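Local coordinates for protein YCAC GENE product (PDB 1YAC) that is probably a cysteine hydrolase of the isochorismatase-like family, assembled as an octamer, whose natural substrate is unknown, at residues L108-V113 against V117-P122; G167-L172 against T185-H190. All coordinates share one frame; numbering follows the deposited sequence.

Interaction 1. Residues L108-V113 against V117-P122; sequences LIIAGV and VCVAFP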
# COMPACT_ATOMS: atom_id res chain seq x y z
N LEU A 108 15.34 -7.57 -29.82
CA LEU A 108 16.25 -7.41 -28.69
C LEU A 108 15.44 -7.45 -27.41
O LEU A 108 14.49 -6.69 -27.25
CB LEU A 108 16.98 -6.07 -28.76
CG LEU A 108 17.74 -5.76 -30.04
CD1 LEU A 108 18.46 -4.40 -29.91
CD2 LEU A 108 18.74 -6.88 -30.30
N ILE A 109 15.83 -8.36 -26.52
CA ILE A 109 15.18 -8.52 -25.21
C ILE A 109 16.14 -7.79 -24.28
O ILE A 109 17.29 -8.22 -24.10
CB ILE A 109 15.09 -10.01 -24.85
CG1 ILE A 109 14.19 -10.73 -25.85
CG2 ILE A 109 14.56 -10.18 -23.42
CD1 ILE A 109 14.29 -12.24 -25.79
N ILE A 110 15.69 -6.70 -23.68
CA ILE A 110 16.56 -5.90 -22.83
C ILE A 110 16.13 -5.80 -21.37
O ILE A 110 14.94 -5.63 -21.08
CB ILE A 110 16.66 -4.46 -23.39
CG1 ILE A 110 16.93 -4.50 -24.90
CG2 ILE A 110 17.79 -3.70 -22.70
CD1 ILE A 110 16.99 -3.10 -25.56
N ALA A 111 17.11 -5.86 -20.47
CA ALA A 111 16.86 -5.73 -19.03
C ALA A 111 18.12 -5.16 -18.42
O ALA A 111 19.21 -5.31 -18.98
CB ALA A 111 16.53 -7.08 -18.42
N GLY A 112 18.01 -4.52 -17.26
CA GLY A 112 19.18 -3.92 -16.63
C GLY A 112 18.84 -2.93 -15.54
O GLY A 112 17.70 -2.87 -15.08
N VAL A 113 19.84 -2.18 -15.07
CA VAL A 113 19.61 -1.19 -14.02
C VAL A 113 20.44 0.06 -14.25
O VAL A 113 21.56 -0.02 -14.77
CB VAL A 113 19.78 -1.78 -12.55
CG1 VAL A 113 20.20 -3.24 -12.55
CG2 VAL A 113 20.70 -0.92 -11.68
N VAL A 117 17.44 4.61 -17.32
CA VAL A 117 18.69 5.02 -17.92
C VAL A 117 19.36 3.89 -18.70
O VAL A 117 19.33 3.87 -19.92
CB VAL A 117 19.69 5.57 -16.87
CG1 VAL A 117 21.06 5.81 -17.51
CG2 VAL A 117 19.15 6.87 -16.29
N CYS A 118 19.86 2.88 -17.99
CA CYS A 118 20.55 1.80 -18.68
C CYS A 118 19.69 0.91 -19.55
O CYS A 118 20.21 0.25 -20.44
CB CYS A 118 21.42 1.01 -17.72
SG CYS A 118 22.64 2.10 -16.98
N VAL A 119 18.38 0.88 -19.28
CA VAL A 119 17.48 0.10 -20.12
C VAL A 119 16.83 1.01 -21.16
O VAL A 119 16.97 0.80 -22.36
CB VAL A 119 16.38 -0.61 -19.30
CG1 VAL A 119 15.37 -1.29 -20.24
CG2 VAL A 119 17.02 -1.65 -18.40
N ALA A 120 16.17 2.07 -20.69
CA ALA A 120 15.48 3.00 -21.59
C ALA A 120 16.34 3.65 -22.68
O ALA A 120 15.93 3.68 -23.84
CB ALA A 120 14.75 4.08 -20.79
N PHE A 121 17.52 4.15 -22.32
CA PHE A 121 18.36 4.83 -23.33
C PHE A 121 18.68 3.90 -24.51
O PHE A 121 18.37 4.24 -25.67
CB PHE A 121 19.62 5.44 -22.70
CG PHE A 121 19.36 6.57 -21.71
CD1 PHE A 121 18.05 6.96 -21.38
CD2 PHE A 121 20.42 7.22 -21.10
CE1 PHE A 121 17.81 7.99 -20.44
CE2 PHE A 121 20.19 8.25 -20.16
CZ PHE A 121 18.88 8.63 -19.83
N PRO A 122 19.29 2.72 -24.25
CA PRO A 122 19.57 1.86 -25.40
C PRO A 122 18.30 1.32 -26.06
O PRO A 122 18.29 1.07 -27.27
CB PRO A 122 20.47 0.77 -24.80
CG PRO A 122 20.09 0.75 -23.36
CD PRO A 122 19.92 2.19 -23.03

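Interaction 2. Residues G167-L172 against T185-H190; sequences GVACEL and TLFSNH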
# COMPACT_ATOMS: atom_id res chain seq x y z
N GLY A 167 6.47 -14.35 -19.29
CA GLY A 167 5.84 -14.11 -20.58
C GLY A 167 6.84 -14.28 -21.72
O GLY A 167 6.52 -14.88 -22.76
N VAL A 168 8.05 -13.76 -21.52
CA VAL A 168 9.14 -13.87 -22.51
C VAL A 168 9.42 -15.37 -22.80
O VAL A 168 9.46 -15.80 -23.95
CB VAL A 168 10.45 -13.17 -21.98
CG1 VAL A 168 11.66 -13.48 -22.89
CG2 VAL A 168 10.26 -11.65 -21.90
N ALA A 169 9.58 -16.16 -21.74
CA ALA A 169 9.86 -17.58 -21.89
C ALA A 169 8.75 -18.29 -22.67
O ALA A 169 9.02 -19.13 -23.53
CB ALA A 169 10.06 -18.23 -20.53
N CYS A 170 7.50 -17.97 -22.35
CA CYS A 170 6.36 -18.60 -23.00
C CYS A 170 6.21 -18.23 -24.46
O CYS A 170 5.79 -19.06 -25.29
CB CYS A 170 5.06 -18.27 -22.25
SG CYS A 170 4.89 -19.12 -20.66
N GLU A 171 6.50 -16.97 -24.79
CA GLU A 171 6.39 -16.53 -26.17
C GLU A 171 7.52 -17.16 -27.00
O GLU A 171 7.34 -17.48 -28.18
CB GLU A 171 6.42 -15.01 -26.26
CG GLU A 171 5.82 -14.48 -27.56
CD GLU A 171 5.48 -13.01 -27.48
OE1 GLU A 171 4.35 -12.71 -27.06
OE2 GLU A 171 6.31 -12.16 -27.85
N LEU A 172 8.68 -17.34 -26.38
CA LEU A 172 9.82 -17.95 -27.06
C LEU A 172 9.62 -19.46 -27.29
O LEU A 172 9.90 -19.98 -28.37
CB LEU A 172 11.10 -17.75 -26.25
CG LEU A 172 11.74 -16.37 -26.26
CD1 LEU A 172 12.78 -16.27 -25.16
CD2 LEU A 172 12.36 -16.09 -27.61
N THR A 185 11.57 -27.26 -15.74
CA THR A 185 12.69 -27.04 -14.84
C THR A 185 12.91 -25.55 -14.62
O THR A 185 13.08 -25.10 -13.48
CB THR A 185 13.98 -27.71 -15.37
OG1 THR A 185 13.80 -29.13 -15.38
CG2 THR A 185 15.18 -27.40 -14.47
N LEU A 186 12.87 -24.78 -15.71
CA LEU A 186 13.05 -23.33 -15.64
C LEU A 186 11.97 -22.73 -14.73
O LEU A 186 12.26 -21.92 -13.85
CB LEU A 186 12.95 -22.70 -17.04
CG LEU A 186 12.99 -21.17 -17.12
CD1 LEU A 186 14.42 -20.68 -16.89
CD2 LEU A 186 12.49 -20.69 -18.49
N PHE A 187 10.73 -23.16 -14.93
CA PHE A 187 9.62 -22.65 -14.14
C PHE A 187 9.73 -23.07 -12.67
O PHE A 187 9.56 -22.25 -11.76
CB PHE A 187 8.29 -23.13 -14.74
CG PHE A 187 7.96 -22.52 -16.08
CD1 PHE A 187 8.72 -21.47 -16.61
CD2 PHE A 187 6.87 -22.98 -16.81
CE1 PHE A 187 8.40 -20.90 -17.84
CE2 PHE A 187 6.54 -22.42 -18.04
CZ PHE A 187 7.31 -21.37 -18.56
N SER A 188 10.02 -24.33 -12.44
CA SER A 188 10.16 -24.84 -11.08
C SER A 188 11.27 -24.12 -10.30
O SER A 188 11.11 -23.81 -9.11
CB SER A 188 10.43 -26.36 -11.12
OG SER A 188 10.56 -26.90 -9.81
N ASN A 189 12.36 -23.81 -10.98
CA ASN A 189 13.49 -23.11 -10.36
C ASN A 189 13.23 -21.65 -10.05
O ASN A 189 13.90 -21.07 -9.20
CB ASN A 189 14.74 -23.19 -11.24
CG ASN A 189 15.28 -24.61 -11.36
OD1 ASN A 189 15.18 -25.38 -10.41
ND2 ASN A 189 15.71 -24.99 -12.54
N HIS A 190 12.24 -21.06 -10.73
CA HIS A 190 11.96 -19.64 -10.57
C HIS A 190 10.55 -19.21 -10.17
O HIS A 190 10.27 -18.02 -10.08
CB HIS A 190 12.42 -18.89 -11.82
CG HIS A 190 13.89 -19.01 -12.05
ND1 HIS A 190 14.83 -18.41 -11.24
CD2 HIS A 190 14.59 -19.71 -12.98
CE1 HIS A 190 16.04 -18.71 -11.67
NE2 HIS A 190 15.92 -19.49 -12.72

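Interaction 1. Residues L108-V113 against V117-P122
Val119 faces Ile110 and Gly112 where strand 107-112 gives way to helix 115-128, the opening half of a beta-alpha-beta unit completed by strand 132-136. Segments 108-112 and 117-122 run nearly antiparallel, their axes at 151° and 7.3 Å at closest approach. The two methyls of Val119 divide the work. CG1, anti to the backbone N (chi1 174°), packs alongside Ile110, 4.2 Å from its CG2. CG2 instead lies beside the main chain, with Val119 CG2 only 3.2 Å from Gly112 N; having no side chain, Gly112 lets the methyl sit directly against the strand backbone. No hydrogen bond links the two segments, so shape and close packing carry the contact. At the strand's end the other partner is Cys118, whose SG stands beside its own backbone N and meets Val113.

Further out, Gly112 N is hydrogen-bonded to Ser140 OG, which fixes the glycine from another part of the chain. Val135 of strand 132-136 and Met155 of helix 145-158 close round Val119, while Leu16 and Val133 of the flanking strands border Ile110. Asp19 and Val18 touch Cys118, which probably corresponds to the nucleophile of isochorismatase-like cysteine hydrolases such as carbamoylsarcosine amidohydrolase. The helix includes a wider pi-type turn at 117-119 and is kinked at Pro122, whose N makes no bond to the turn before; Phe121 N bonds back to Val117 O at 3.0 Å. Val117 packs on Gly167 of a second subunit. Buried and without a hydrogen-bonding partner in the model, Val113 O lies 3.1 Å from Cys118 CB and 3.2 Å from Cys118 SG.

Interaction 2. Residues G167-L172 against T185-H190
Helices 167-172 and 185-190 run antiparallel at 174° with their axes 11.9 Å apart, and Ala169 and Leu186 form the nearest pair, 9.1 Å from CA to CA. That wide spacing is bridged mainly by the long side chains of the second helix. With chi1 at 174° the Leu186 side chain extends away from its own backbone N and reaches across so that its CD2 lies 4.0 Å from Ala169 CB. Ala169 CB also lies at the edge of the Phe187 ring, near its plane, 4.1 Å from Phe187 CE1. One residue on, Cys170 SG approaches Phe187 CZ at 3.9 Å, a sulfur-aromatic contact in which the sulfur comes obliquely to the ring, 68° off its normal. Every touching group is apolar or weakly polar, and all four residues are buried.

Phe166 meets the Phe187 ring within the chain and Tyr194 of helix 192-204 also packs on it, whereas Val117 of a third subunit packs on Cys170. The pair forms an antiparallel alpha-alpha hairpin, joined by a short connection, in the helical C-terminal part that follows strand 161-163, an outermost strand of this chain's sheet.

Both contacts are buried and lack hydrogen bonds between their segments, but they hold different elements. Interaction 1 lies between the central sheet and a helical layer of the three-layer sandwich and joins a sheet strand to its following helix, with side chains meeting main-chain atoms as well as one another. Interaction 2, whose centre is about 20 Å from that of interaction 1, joins two helices beyond the sheet's edge through side chains alone, among them an aromatic ring and a sulfur. They nevertheless touch, through Ile109 CD1 and Val168 CG1 at 4.1 Å. The octamer brings them together again: 117-122 of one subunit packs against 167-172 of another, where Phe121 meets Glu171.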